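Long-range contacts in Phikz039 (Pseudomonas phage phikz, PDB 3ZBP), which belongs to the tubulin superfamily as a phage-encoded relative (PhuZ), here with guanosine-5'-diphosphate bound: residues P161-Y166 / Q220-H225; Y166-E171 / K290-R295; L189-N194 / Y271-M276; I242-T247 / Q275-I280. All coordinates share one frame; numbering follows the deposited sequence.

Interaction 1 (P161-Y166 / Q220-H225); sequences PMIINY and QTVQLH
Ile-163 with Val-222 and Ile-164 with Gln-223 are the bridging pairs of two parallel neighbours, strands 163-168 and 222-227. In this tubulin-like fold they lie in the middle of a long mixed sheet, where the parallel strands of the nucleotide-binding part are followed by strands of the C-terminal part. Three backbone bonds join them: Val-222 N to Met-162 O, Ile-164 N to Val-222 O, and Leu-224 N to Ile-164 O, the last at 2.7 Å.

On the face carrying Ile-163 and Val-222, Ile-163 uses both branches. CG1 meets Val-222 CG2 at 3.9 Å, while CG2 presses on Leu-224 CB at 3.6 Å. Ile-280 of strand 275-282 packs against both Ile-163 and Val-222.

Gln-223 lies on the opposite face, beside Ile-164, and its chain runs outstretched along the neighbouring strand, CG anti to the backbone N (chi1 -176°). Its CB lies near Ile-164 O, and CG comes closer to the same oxygen, at 3.6 Å. At the tip, NE2 passes Tyr-166 CB at 3.9 Å and donates to a water. That water also accepts from Tyr-166 N and donates to Leu-224 O, so it closes the seam beyond the last backbone bond.

Leu-224 O takes a second donor besides the water, the side chain of Asn-165. Asn-165 turns its amide so that OD1 accepts from His-167 NE2, and ND2, with Leu-224 O nearly in the amide plane, reaches that oxygen at 2.9 Å.

Interaction 2 (Y166-E171 / K290-R295); sequences YHENVE and KRLEER. With GDP (guanosine-5'-diphosphate), chain B.
A salt-bridge network centred on the buried carboxylate of Glu-168, with Arg-291 and Arg-295 as its partners, fastens helix 285-302 to strand 163-168. Each oxygen takes one arginine: OE1 meets Arg-291 NH1 at 2.9 Å, and OE2 accepts a hydrogen bond from Arg-295 NH1 at 2.8 Å. The second donor keeps OE2 in the plane of its guanidinium but approaches from above the carboxylate, the two planes standing 80° apart. Arg-291 bends at chi3 (-37°) to bring NH1 to Glu-168. OE1 has another donor, Tyr-166 OH at 2.5 Å, which comes on its anti side; Leu-292 CD2 packs against that hydroxyl at 3.4 Å. Two arginines and a phenol would be expected to favour the ionised carboxylate.

The strand belongs to the nucleotide-binding part of the tubulin-like fold, and the residue after Glu-168 faces the ligand. Asn-169, which sets off from the backbone away from the helix, is the centre of an inverse gamma turn. Its OD1 accepts from GDP N2 at 2.9 Å and its ND2 donates to GDP N3 at 3.1 Å, a paired grip on the guanine edge. Beyond the turn, Val-170 places CG1 over one face of the Arg-295 guanidinium, while its CG2 lies 3.4 Å from Arg-295 NH1.

Interaction 3 (L189-N194 / Y271-M276); sequences LVILFN and YDFDQM
Ile-191, with CG1 beside its backbone N (chi1 -71°), turns CG2 outward from the helix to meet Tyr-271, while Asn-194 holds CG between its backbone N and carbonyl carbon (chi1 71°), which sends the amide toward the hydroxyl of the same tyrosine. From the other segment, Met-276 brings its methyl inward.

The result is a small apolar cluster round one methyl. Ile-191 CG2 lies 3.8 Å from Tyr-271 CE1, 4.1 Å from Met-276 CE and 4.3 Å from Phe-273 CE2. Ile-191 and Tyr-271 run alongside each other in opposite senses, and Met-276 lies across the isoleucine. Met-276 CE in turn sits off-centre over one face of Phe-273, 3.6 Å from the ring plane.

These residues join the C-terminal end of helix 175-192, the long core helix of the tubulin fold, to the connection leading into strand 275-282 of the C-terminal part. Leu-245 of strand 239-246 touches Ile-191, Phe-273 and Met-276 alike, and the ring of His-197 meets Tyr-271.

The one polar link is Asn-194 ND2 to Tyr-271 OH, 3.0 Å, with the oxygen close to the amide plane. Because Asn-194 OD1 accepts from Glu-196 N, the amide's orientation is fixed with its NH2 facing the tyrosine; the phenol acts here as acceptor, so its own proton is not spent on this bond.

Interaction 4 (I242-T247 / Q275-I280); sequences IASLYT and QMHFVI
Leu-245, Ile-242 and Phe-278 bury the most surface where strands 239-246 and 275-282 run antiparallel in the C-terminal part of the tubulin-like sheet. Leu-245 forms a hydrogen-bonded pair with Met-276 through Leu-245 N to Met-276 O and Met-276 N to Leu-245 O. Their side chains run side by side, CD2 of the leucine 4.1 Å from CE of the methionine.

Phe-278 makes the next such pair, with Ala-243. Its N reaches Ala-243 O at 2.8 Å, and the ring, on the same face of the sheet as Leu-245, turns an edge to that oxygen, CD1 standing 3.5 Å away. Ile-242 belongs to the other face. There CG2 packs on Val-279 CG2 at 3.9 Å, the two side chains lying alongside each other.

Further along this second face the packing becomes polar. His-277 keeps CG beside its backbone N (chi1 -57°), which carries the imidazole across to Ser-244. Ser-244 OG and His-277 ND1 share a hydrogen bond of 2.6 Å, and His-277 NE2 donates to Gln-275 OE1, also at 2.6 Å, so the imidazole is held at both nitrogens. Its edge is directed at the face of Tyr-246, an offset edge-to-face pair with planes at 78°. Arg-261 NH1 also bonds to Ser-244 OG.

Helix 175-192 covers the Phe-278 face through Leu-189 and Leu-192, strand 222-227 flanks strand 275-282 on one side, and strand 262-265 continues the sheet beyond strand 239-246.

Interactions 1 and 4 lie in the same sheet, and interaction 3 packs helix 175-192 against it. Interactions 1 and 4 are about 16 Å apart between centres and meet where strands 222-227 and 275-282 adjoin: His-225 N is 2.7 Å from Val-279 O, a probable hydrogen bond. Interaction 3 sits about 8 Å from interaction 4 between centres, sharing Gln-275 and Met-276, and Leu-192 CD2 packs on Phe-278 CG at 3.6 Å. Interaction 2 stands apart, about 29 Å from interaction 3 between centres, but shares Tyr-166 with interaction 1. Strand 163-168 thus leads from the sheet interior to GDP, which Asn-169 of interaction 2 binds directly, whereas the Tyr-166 side chain remains about 11 Å from GDP at the nearest atoms.

Interaction 1 (P161-Y166 / Q220-H225)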
# COMPACT_ATOMS: atom_id res chain seq x y z
N PRO A 161 -10.38 0.20 9.52
CA PRO A 161 -9.11 -0.55 9.58
C PRO A 161 -8.16 -0.16 8.44
O PRO A 161 -8.52 -0.30 7.27
CB PRO A 161 -9.56 -2.02 9.42
CG PRO A 161 -10.98 -2.05 9.87
CD PRO A 161 -11.56 -0.69 9.53
N MET A 162 -6.97 0.32 8.77
CA MET A 162 -5.99 0.58 7.72
C MET A 162 -5.34 -0.72 7.28
O MET A 162 -4.76 -1.46 8.09
CB MET A 162 -4.92 1.56 8.19
CG MET A 162 -3.96 1.95 7.11
SD MET A 162 -2.72 3.08 7.76
CE MET A 162 -1.98 3.66 6.25
N ILE A 163 -5.45 -1.00 5.98
CA ILE A 163 -4.94 -2.23 5.39
C ILE A 163 -3.55 -2.02 4.82
O ILE A 163 -3.33 -1.17 3.95
CB ILE A 163 -5.87 -2.71 4.26
CG1 ILE A 163 -7.30 -2.90 4.78
CG2 ILE A 163 -5.36 -4.02 3.67
CD1 ILE A 163 -8.34 -3.13 3.66
N ILE A 164 -2.60 -2.83 5.29
CA ILE A 164 -1.21 -2.65 4.94
C ILE A 164 -0.66 -3.88 4.23
O ILE A 164 -0.61 -4.96 4.81
CB ILE A 164 -0.37 -2.41 6.20
CG1 ILE A 164 -0.93 -1.25 7.03
CG2 ILE A 164 1.10 -2.22 5.83
CD1 ILE A 164 -0.85 0.11 6.33
N ASN A 165 -0.25 -3.70 2.98
CA ASN A 165 0.52 -4.73 2.27
C ASN A 165 2.00 -4.36 2.40
O ASN A 165 2.46 -3.36 1.82
CB ASN A 165 0.06 -4.83 0.80
CG ASN A 165 0.85 -5.85 0.01
OD1 ASN A 165 1.60 -5.48 -0.90
ND2 ASN A 165 0.69 -7.14 0.34
N TYR A 166 2.73 -5.15 3.19
CA TYR A 166 4.08 -4.80 3.64
C TYR A 166 5.19 -5.50 2.85
O TYR A 166 5.19 -6.73 2.71
CB TYR A 166 4.22 -5.11 5.14
CG TYR A 166 5.58 -4.81 5.71
CD1 TYR A 166 5.95 -3.50 6.00
CD2 TYR A 166 6.49 -5.82 5.94
CE1 TYR A 166 7.19 -3.21 6.53
CE2 TYR A 166 7.75 -5.54 6.47
CZ TYR A 166 8.09 -4.24 6.76
OH TYR A 166 9.33 -3.95 7.27
N GLN A 220 -8.79 -1.98 13.79
CA GLN A 220 -7.38 -2.18 14.11
C GLN A 220 -6.61 -2.14 12.80
O GLN A 220 -7.20 -2.36 11.72
CB GLN A 220 -7.18 -3.55 14.77
CG GLN A 220 -7.67 -4.70 13.88
CD GLN A 220 -7.65 -6.06 14.57
OE1 GLN A 220 -8.68 -6.54 15.03
NE2 GLN A 220 -6.49 -6.69 14.62
N THR A 221 -5.31 -1.85 12.86
CA THR A 221 -4.49 -1.92 11.66
C THR A 221 -4.28 -3.39 11.30
O THR A 221 -4.03 -4.22 12.18
CB THR A 221 -3.13 -1.20 11.84
OG1 THR A 221 -3.37 0.18 12.12
CG2 THR A 221 -2.30 -1.28 10.57
N VAL A 222 -4.41 -3.72 10.02
CA VAL A 222 -4.33 -5.11 9.56
C VAL A 222 -3.34 -5.25 8.40
O VAL A 222 -3.00 -4.26 7.73
CB VAL A 222 -5.71 -5.63 9.13
CG1 VAL A 222 -6.61 -5.79 10.35
CG2 VAL A 222 -6.36 -4.68 8.14
N GLN A 223 -2.87 -6.48 8.19
CA GLN A 223 -1.91 -6.78 7.12
C GLN A 223 -2.61 -7.51 5.99
O GLN A 223 -3.39 -8.44 6.23
CB GLN A 223 -0.75 -7.64 7.64
CG GLN A 223 0.34 -7.90 6.59
CD GLN A 223 1.65 -8.40 7.18
OE1 GLN A 223 1.73 -8.68 8.37
NE2 GLN A 223 2.67 -8.52 6.33
N LEU A 224 -2.35 -7.08 4.76
CA LEU A 224 -2.84 -7.77 3.58
C LEU A 224 -1.75 -8.67 3.02
O LEU A 224 -0.65 -8.20 2.68
CB LEU A 224 -3.26 -6.75 2.52
CG LEU A 224 -3.65 -7.28 1.14
CD1 LEU A 224 -4.70 -8.39 1.25
CD2 LEU A 224 -4.17 -6.14 0.26
N HIS A 225 -2.05 -9.96 2.90
CA HIS A 225 -1.12 -10.89 2.24
C HIS A 225 -1.67 -11.31 0.87
O HIS A 225 -2.79 -11.83 0.76
CB HIS A 225 -0.90 -12.13 3.11
CG HIS A 225 -0.52 -11.82 4.53
ND1 HIS A 225 0.78 -11.90 4.99
CD2 HIS A 225 -1.27 -11.47 5.60
CE1 HIS A 225 0.81 -11.60 6.27
NE2 HIS A 225 -0.41 -11.33 6.67
O HOH W 1 1.86 -7.93 3.52

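Interaction 2 (Y166-E171 / K290-R295)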
# COMPACT_ATOMS: atom_id res chain seq x y z
N TYR A 166 2.73 -5.15 3.19
CA TYR A 166 4.08 -4.80 3.64
C TYR A 166 5.19 -5.50 2.85
O TYR A 166 5.19 -6.73 2.71
CB TYR A 166 4.22 -5.11 5.14
CG TYR A 166 5.58 -4.81 5.71
CD1 TYR A 166 5.95 -3.50 6.00
CD2 TYR A 166 6.49 -5.82 5.94
CE1 TYR A 166 7.19 -3.21 6.53
CE2 TYR A 166 7.75 -5.54 6.47
CZ TYR A 166 8.09 -4.24 6.76
OH TYR A 166 9.33 -3.95 7.27
N HIS A 167 6.11 -4.70 2.33
CA HIS A 167 7.33 -5.21 1.73
C HIS A 167 8.52 -4.64 2.50
O HIS A 167 8.44 -3.54 3.05
CB HIS A 167 7.38 -4.80 0.26
CG HIS A 167 6.21 -5.31 -0.53
ND1 HIS A 167 6.29 -6.43 -1.33
CD2 HIS A 167 4.93 -4.89 -0.58
CE1 HIS A 167 5.10 -6.65 -1.87
NE2 HIS A 167 4.26 -5.74 -1.43
N GLU A 168 9.61 -5.39 2.55
CA GLU A 168 10.77 -4.95 3.33
C GLU A 168 12.02 -4.94 2.45
O GLU A 168 12.27 -5.89 1.70
CB GLU A 168 10.95 -5.86 4.55
CG GLU A 168 11.97 -5.35 5.57
CD GLU A 168 11.87 -6.08 6.89
OE1 GLU A 168 10.81 -5.99 7.56
OE2 GLU A 168 12.86 -6.75 7.28
N ASN A 169 12.78 -3.85 2.52
CA ASN A 169 14.07 -3.77 1.85
C ASN A 169 15.13 -4.58 2.62
O ASN A 169 15.91 -4.02 3.39
CB ASN A 169 14.53 -2.32 1.74
CG ASN A 169 13.91 -1.59 0.56
OD1 ASN A 169 13.24 -2.20 -0.29
ND2 ASN A 169 14.12 -0.27 0.50
N VAL A 170 15.13 -5.88 2.39
CA VAL A 170 16.06 -6.79 3.07
C VAL A 170 17.48 -6.55 2.57
O VAL A 170 17.70 -6.35 1.37
CB VAL A 170 15.64 -8.24 2.80
CG1 VAL A 170 16.68 -9.21 3.31
CG2 VAL A 170 14.28 -8.53 3.42
N GLU A 171 18.47 -6.57 3.47
CA GLU A 171 19.86 -6.40 3.02
C GLU A 171 20.31 -7.49 2.05
O GLU A 171 20.06 -8.68 2.28
CB GLU A 171 20.84 -6.34 4.20
CG GLU A 171 22.20 -5.81 3.74
CD GLU A 171 23.21 -5.73 4.86
OE1 GLU A 171 22.86 -6.06 6.01
OE2 GLU A 171 24.36 -5.33 4.59
N LYS A 290 10.57 -4.55 16.00
CA LYS A 290 11.66 -5.33 16.57
C LYS A 290 12.53 -5.99 15.51
O LYS A 290 13.75 -6.02 15.64
CB LYS A 290 11.12 -6.39 17.55
CG LYS A 290 10.54 -5.77 18.81
CD LYS A 290 9.97 -6.82 19.78
CE LYS A 290 9.41 -6.14 21.03
NZ LYS A 290 8.32 -6.92 21.69
N ARG A 291 11.90 -6.50 14.46
CA ARG A 291 12.64 -7.13 13.37
C ARG A 291 13.54 -6.10 12.68
O ARG A 291 14.73 -6.33 12.51
CB ARG A 291 11.67 -7.73 12.34
CG ARG A 291 12.33 -8.66 11.32
CD ARG A 291 11.54 -8.74 10.01
NE ARG A 291 10.09 -8.70 10.24
CZ ARG A 291 9.18 -8.60 9.27
NH1 ARG A 291 9.56 -8.54 8.00
NH2 ARG A 291 7.88 -8.58 9.56
N LEU A 292 12.95 -4.96 12.30
CA LEU A 292 13.72 -3.88 11.68
C LEU A 292 14.91 -3.51 12.55
O LEU A 292 16.03 -3.35 12.05
CB LEU A 292 12.84 -2.65 11.47
CG LEU A 292 11.64 -2.76 10.51
CD1 LEU A 292 10.81 -1.47 10.56
CD2 LEU A 292 12.07 -3.03 9.07
N GLU A 293 14.69 -3.39 13.86
CA GLU A 293 15.77 -3.03 14.77
C GLU A 293 16.86 -4.10 14.82
O GLU A 293 18.05 -3.79 14.73
CB GLU A 293 15.23 -2.72 16.17
CG GLU A 293 14.57 -1.34 16.27
CD GLU A 293 13.77 -1.16 17.55
OE1 GLU A 293 13.82 -2.06 18.41
OE2 GLU A 293 13.09 -0.11 17.70
N GLU A 294 16.45 -5.36 14.96
CA GLU A 294 17.39 -6.49 14.96
C GLU A 294 18.21 -6.56 13.67
O GLU A 294 19.43 -6.76 13.69
CB GLU A 294 16.66 -7.81 15.17
CG GLU A 294 16.11 -8.01 16.58
CD GLU A 294 15.08 -9.13 16.66
OE1 GLU A 294 14.35 -9.34 15.66
OE2 GLU A 294 14.99 -9.78 17.73
N ARG A 295 17.54 -6.39 12.54
CA ARG A 295 18.25 -6.47 11.27
C ARG A 295 19.19 -5.29 11.06
O ARG A 295 20.25 -5.44 10.45
CB ARG A 295 17.26 -6.64 10.12
CG ARG A 295 16.72 -8.07 10.04
CD ARG A 295 15.74 -8.24 8.90
NE ARG A 295 15.75 -9.60 8.38
CZ ARG A 295 14.99 -10.03 7.37
NH1 ARG A 295 14.15 -9.19 6.79
NH2 ARG A 295 15.07 -11.28 6.95
PB GDP B . 10.64 10.11 0.24
O1B GDP B . 10.97 11.20 1.24
O2B GDP B . 10.65 10.65 -1.16
O3B GDP B . 9.27 9.58 0.56
O3A GDP B . 11.75 8.95 0.47
PA GDP B . 12.08 7.74 -0.55
O1A GDP B . 10.83 7.05 -1.02
O2A GDP B . 12.84 8.23 -1.74
O5' GDP B . 13.11 6.82 0.29
C5' GDP B . 12.86 6.31 1.60
C4' GDP B . 13.38 4.88 1.75
O4' GDP B . 12.89 4.12 0.64
C3' GDP B . 14.89 4.71 1.74
O3' GDP B . 15.18 3.60 2.61
C2' GDP B . 15.20 4.24 0.33
O2' GDP B . 16.36 3.40 0.33
C1' GDP B . 13.96 3.44 -0.02
N9 GDP B . 13.62 3.50 -1.46
C8 GDP B . 13.68 4.61 -2.22
N7 GDP B . 13.27 4.34 -3.48
C5 GDP B . 12.94 3.04 -3.53
C6 GDP B . 12.43 2.13 -4.57
O6 GDP B . 12.22 2.55 -5.73
N1 GDP B . 12.20 0.85 -4.24
C2 GDP B . 12.42 0.40 -2.98
N2 GDP B . 12.17 -0.90 -2.71
N3 GDP B . 12.90 1.18 -1.98
C4 GDP B . 13.16 2.49 -2.19

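Interaction 3 (L189-N194 / Y271-M276)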
# COMPACT_ATOMS: atom_id res chain seq x y z
N LEU A 189 -4.01 -6.89 -7.53
CA LEU A 189 -5.09 -6.05 -6.99
C LEU A 189 -5.98 -5.43 -8.07
O LEU A 189 -7.23 -5.44 -7.97
CB LEU A 189 -4.50 -4.94 -6.10
CG LEU A 189 -3.87 -5.46 -4.80
CD1 LEU A 189 -3.20 -4.31 -4.06
CD2 LEU A 189 -4.94 -6.10 -3.94
N VAL A 190 -5.36 -4.91 -9.12
CA VAL A 190 -6.12 -4.35 -10.23
C VAL A 190 -7.08 -5.40 -10.79
O VAL A 190 -8.26 -5.11 -11.03
CB VAL A 190 -5.19 -3.78 -11.31
CG1 VAL A 190 -5.92 -3.53 -12.63
CG2 VAL A 190 -4.54 -2.50 -10.80
N ILE A 191 -6.60 -6.63 -10.94
CA ILE A 191 -7.48 -7.70 -11.42
C ILE A 191 -8.58 -8.01 -10.42
O ILE A 191 -9.75 -8.12 -10.80
CB ILE A 191 -6.69 -8.99 -11.75
CG1 ILE A 191 -5.85 -8.78 -13.01
CG2 ILE A 191 -7.64 -10.17 -11.95
CD1 ILE A 191 -4.89 -9.94 -13.30
N LEU A 192 -8.22 -8.13 -9.14
CA LEU A 192 -9.20 -8.43 -8.10
C LEU A 192 -10.31 -7.38 -8.07
O LEU A 192 -11.49 -7.69 -7.82
CB LEU A 192 -8.54 -8.49 -6.73
CG LEU A 192 -9.51 -8.74 -5.57
CD1 LEU A 192 -10.20 -10.11 -5.70
CD2 LEU A 192 -8.82 -8.59 -4.20
N PHE A 193 -9.94 -6.14 -8.33
CA PHE A 193 -10.87 -5.02 -8.22
C PHE A 193 -11.60 -4.63 -9.52
O PHE A 193 -12.35 -3.66 -9.52
CB PHE A 193 -10.12 -3.78 -7.73
CG PHE A 193 -9.54 -3.91 -6.34
CD1 PHE A 193 -10.13 -4.72 -5.39
CD2 PHE A 193 -8.40 -3.20 -5.99
CE1 PHE A 193 -9.60 -4.82 -4.11
CE2 PHE A 193 -7.87 -3.30 -4.72
CZ PHE A 193 -8.47 -4.11 -3.78
N ASN A 194 -11.39 -5.35 -10.62
CA ASN A 194 -11.85 -4.82 -11.91
C ASN A 194 -13.35 -4.96 -12.18
O ASN A 194 -13.84 -4.52 -13.22
CB ASN A 194 -11.00 -5.31 -13.10
CG ASN A 194 -11.20 -6.80 -13.42
OD1 ASN A 194 -12.15 -7.44 -12.97
ND2 ASN A 194 -10.30 -7.34 -14.24
N TYR A 271 -8.08 -15.33 -18.13
CA TYR A 271 -7.04 -15.22 -17.10
C TYR A 271 -6.19 -16.48 -17.05
O TYR A 271 -6.70 -17.57 -17.29
CB TYR A 271 -7.65 -14.89 -15.73
CG TYR A 271 -8.31 -13.54 -15.76
CD1 TYR A 271 -7.59 -12.38 -15.49
CD2 TYR A 271 -9.65 -13.40 -16.11
CE1 TYR A 271 -8.19 -11.12 -15.55
CE2 TYR A 271 -10.26 -12.16 -16.17
CZ TYR A 271 -9.52 -11.02 -15.89
OH TYR A 271 -10.11 -9.78 -15.95
N ASP A 272 -4.90 -16.33 -16.77
CA ASP A 272 -3.97 -17.45 -16.89
C ASP A 272 -3.59 -18.10 -15.56
O ASP A 272 -3.05 -19.21 -15.54
CB ASP A 272 -2.72 -17.00 -17.64
CG ASP A 272 -3.05 -16.25 -18.93
OD1 ASP A 272 -4.14 -16.49 -19.49
OD2 ASP A 272 -2.23 -15.41 -19.36
N PHE A 273 -3.90 -17.43 -14.45
CA PHE A 273 -3.58 -17.97 -13.12
C PHE A 273 -4.56 -19.06 -12.70
O PHE A 273 -5.66 -19.15 -13.23
CB PHE A 273 -3.54 -16.85 -12.06
CG PHE A 273 -4.86 -16.11 -11.86
CD1 PHE A 273 -5.81 -16.58 -10.96
CD2 PHE A 273 -5.13 -14.94 -12.55
CE1 PHE A 273 -7.01 -15.91 -10.77
CE2 PHE A 273 -6.32 -14.26 -12.37
CZ PHE A 273 -7.26 -14.74 -11.47
N ASP A 274 -4.14 -19.88 -11.74
CA ASP A 274 -5.00 -20.88 -11.12
C ASP A 274 -5.91 -20.23 -10.07
O ASP A 274 -7.14 -20.25 -10.21
CB ASP A 274 -4.14 -21.98 -10.49
CG ASP A 274 -4.97 -23.05 -9.78
OD1 ASP A 274 -6.21 -23.02 -9.88
OD2 ASP A 274 -4.38 -23.92 -9.11
N GLN A 275 -5.31 -19.66 -9.03
CA GLN A 275 -6.08 -19.00 -7.99
C GLN A 275 -5.27 -17.91 -7.29
O GLN A 275 -4.04 -18.00 -7.21
CB GLN A 275 -6.64 -20.02 -6.99
CG GLN A 275 -5.62 -20.95 -6.35
CD GLN A 275 -6.26 -22.03 -5.48
OE1 GLN A 275 -6.24 -21.95 -4.24
NE2 GLN A 275 -6.80 -23.06 -6.11
N MET A 276 -5.95 -16.86 -6.82
CA MET A 276 -5.31 -15.79 -6.07
C MET A 276 -6.04 -15.54 -4.77
O MET A 276 -7.27 -15.45 -4.75
CB MET A 276 -5.26 -14.50 -6.90
CG MET A 276 -4.21 -14.51 -7.99
SD MET A 276 -3.91 -12.88 -8.72
CE MET A 276 -5.57 -12.39 -9.20

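Interaction 4 (I242-T247 / Q275-I280)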
# COMPACT_ATOMS: atom_id res chain seq x y z
N ILE A 242 -10.91 -12.78 4.03
CA ILE A 242 -10.23 -13.33 2.88
C ILE A 242 -11.05 -13.15 1.61
O ILE A 242 -12.26 -13.43 1.60
CB ILE A 242 -9.95 -14.83 3.06
CG1 ILE A 242 -9.07 -15.06 4.29
CG2 ILE A 242 -9.27 -15.41 1.84
CD1 ILE A 242 -8.79 -16.53 4.57
N ALA A 243 -10.41 -12.67 0.55
CA ALA A 243 -11.02 -12.68 -0.78
C ALA A 243 -10.24 -13.62 -1.68
O ALA A 243 -9.02 -13.55 -1.73
CB ALA A 243 -11.05 -11.28 -1.37
N SER A 244 -10.94 -14.48 -2.42
CA SER A 244 -10.27 -15.43 -3.30
C SER A 244 -10.89 -15.50 -4.70
O SER A 244 -12.11 -15.52 -4.86
CB SER A 244 -10.26 -16.82 -2.66
OG SER A 244 -9.50 -16.82 -1.47
N LEU A 245 -10.02 -15.55 -5.70
CA LEU A 245 -10.41 -15.56 -7.11
C LEU A 245 -9.93 -16.89 -7.73
O LEU A 245 -8.75 -17.22 -7.68
CB LEU A 245 -9.74 -14.37 -7.80
CG LEU A 245 -10.40 -13.68 -8.99
CD1 LEU A 245 -11.87 -13.39 -8.69
CD2 LEU A 245 -9.65 -12.38 -9.34
N TYR A 246 -10.86 -17.66 -8.31
CA TYR A 246 -10.52 -18.98 -8.85
C TYR A 246 -10.89 -19.07 -10.34
O TYR A 246 -11.98 -18.62 -10.72
CB TYR A 246 -11.31 -20.08 -8.13
CG TYR A 246 -11.17 -20.15 -6.62
CD1 TYR A 246 -11.91 -19.32 -5.80
CD2 TYR A 246 -10.32 -21.07 -6.03
CE1 TYR A 246 -11.81 -19.39 -4.41
CE2 TYR A 246 -10.19 -21.15 -4.64
CZ TYR A 246 -10.94 -20.31 -3.84
OH TYR A 246 -10.83 -20.37 -2.46
N THR A 247 -10.02 -19.66 -11.15
CA THR A 247 -10.34 -19.96 -12.56
C THR A 247 -10.94 -21.35 -12.73
O THR A 247 -11.50 -21.67 -13.79
CB THR A 247 -9.12 -19.81 -13.51
OG1 THR A 247 -8.03 -20.63 -13.06
CG2 THR A 247 -8.67 -18.36 -13.57
N GLN A 275 -5.31 -19.66 -9.03
CA GLN A 275 -6.08 -19.00 -7.99
C GLN A 275 -5.27 -17.91 -7.29
O GLN A 275 -4.04 -18.00 -7.21
CB GLN A 275 -6.64 -20.02 -6.99
CG GLN A 275 -5.62 -20.95 -6.35
CD GLN A 275 -6.26 -22.03 -5.48
OE1 GLN A 275 -6.24 -21.95 -4.24
NE2 GLN A 275 -6.80 -23.06 -6.11
N MET A 276 -5.95 -16.86 -6.82
CA MET A 276 -5.31 -15.79 -6.07
C MET A 276 -6.04 -15.54 -4.77
O MET A 276 -7.27 -15.45 -4.75
CB MET A 276 -5.26 -14.50 -6.90
CG MET A 276 -4.21 -14.51 -7.99
SD MET A 276 -3.91 -12.88 -8.72
CE MET A 276 -5.57 -12.39 -9.20
N HIS A 277 -5.29 -15.42 -3.68
CA HIS A 277 -5.87 -15.24 -2.37
C HIS A 277 -5.38 -13.95 -1.72
O HIS A 277 -4.18 -13.68 -1.68
CB HIS A 277 -5.54 -16.43 -1.47
CG HIS A 277 -6.01 -17.73 -2.04
ND1 HIS A 277 -7.33 -18.12 -2.02
CD2 HIS A 277 -5.34 -18.72 -2.68
CE1 HIS A 277 -7.45 -19.30 -2.61
NE2 HIS A 277 -6.26 -19.69 -3.01
N PHE A 278 -6.33 -13.17 -1.22
CA PHE A 278 -6.00 -11.89 -0.62
C PHE A 278 -6.44 -11.95 0.83
O PHE A 278 -7.63 -11.79 1.15
CB PHE A 278 -6.68 -10.76 -1.39
CG PHE A 278 -6.33 -10.74 -2.86
CD1 PHE A 278 -6.91 -11.63 -3.74
CD2 PHE A 278 -5.43 -9.82 -3.35
CE1 PHE A 278 -6.60 -11.61 -5.11
CE2 PHE A 278 -5.10 -9.78 -4.71
CZ PHE A 278 -5.70 -10.68 -5.60
N VAL A 279 -5.48 -12.22 1.70
CA VAL A 279 -5.78 -12.56 3.08
C VAL A 279 -5.43 -11.39 3.99
O VAL A 279 -4.28 -10.95 4.04
CB VAL A 279 -5.00 -13.82 3.51
CG1 VAL A 279 -5.18 -14.10 5.01
CG2 VAL A 279 -5.44 -15.02 2.67
N ILE A 280 -6.44 -10.89 4.70
CA ILE A 280 -6.24 -9.86 5.71
C ILE A 280 -6.18 -10.51 7.08
O ILE A 280 -7.08 -11.27 7.46
CB ILE A 280 -7.39 -8.85 5.67
CG1 ILE A 280 -7.31 -8.03 4.38
CG2 ILE A 280 -7.35 -7.93 6.88
CD1 ILE A 280 -8.55 -7.15 4.17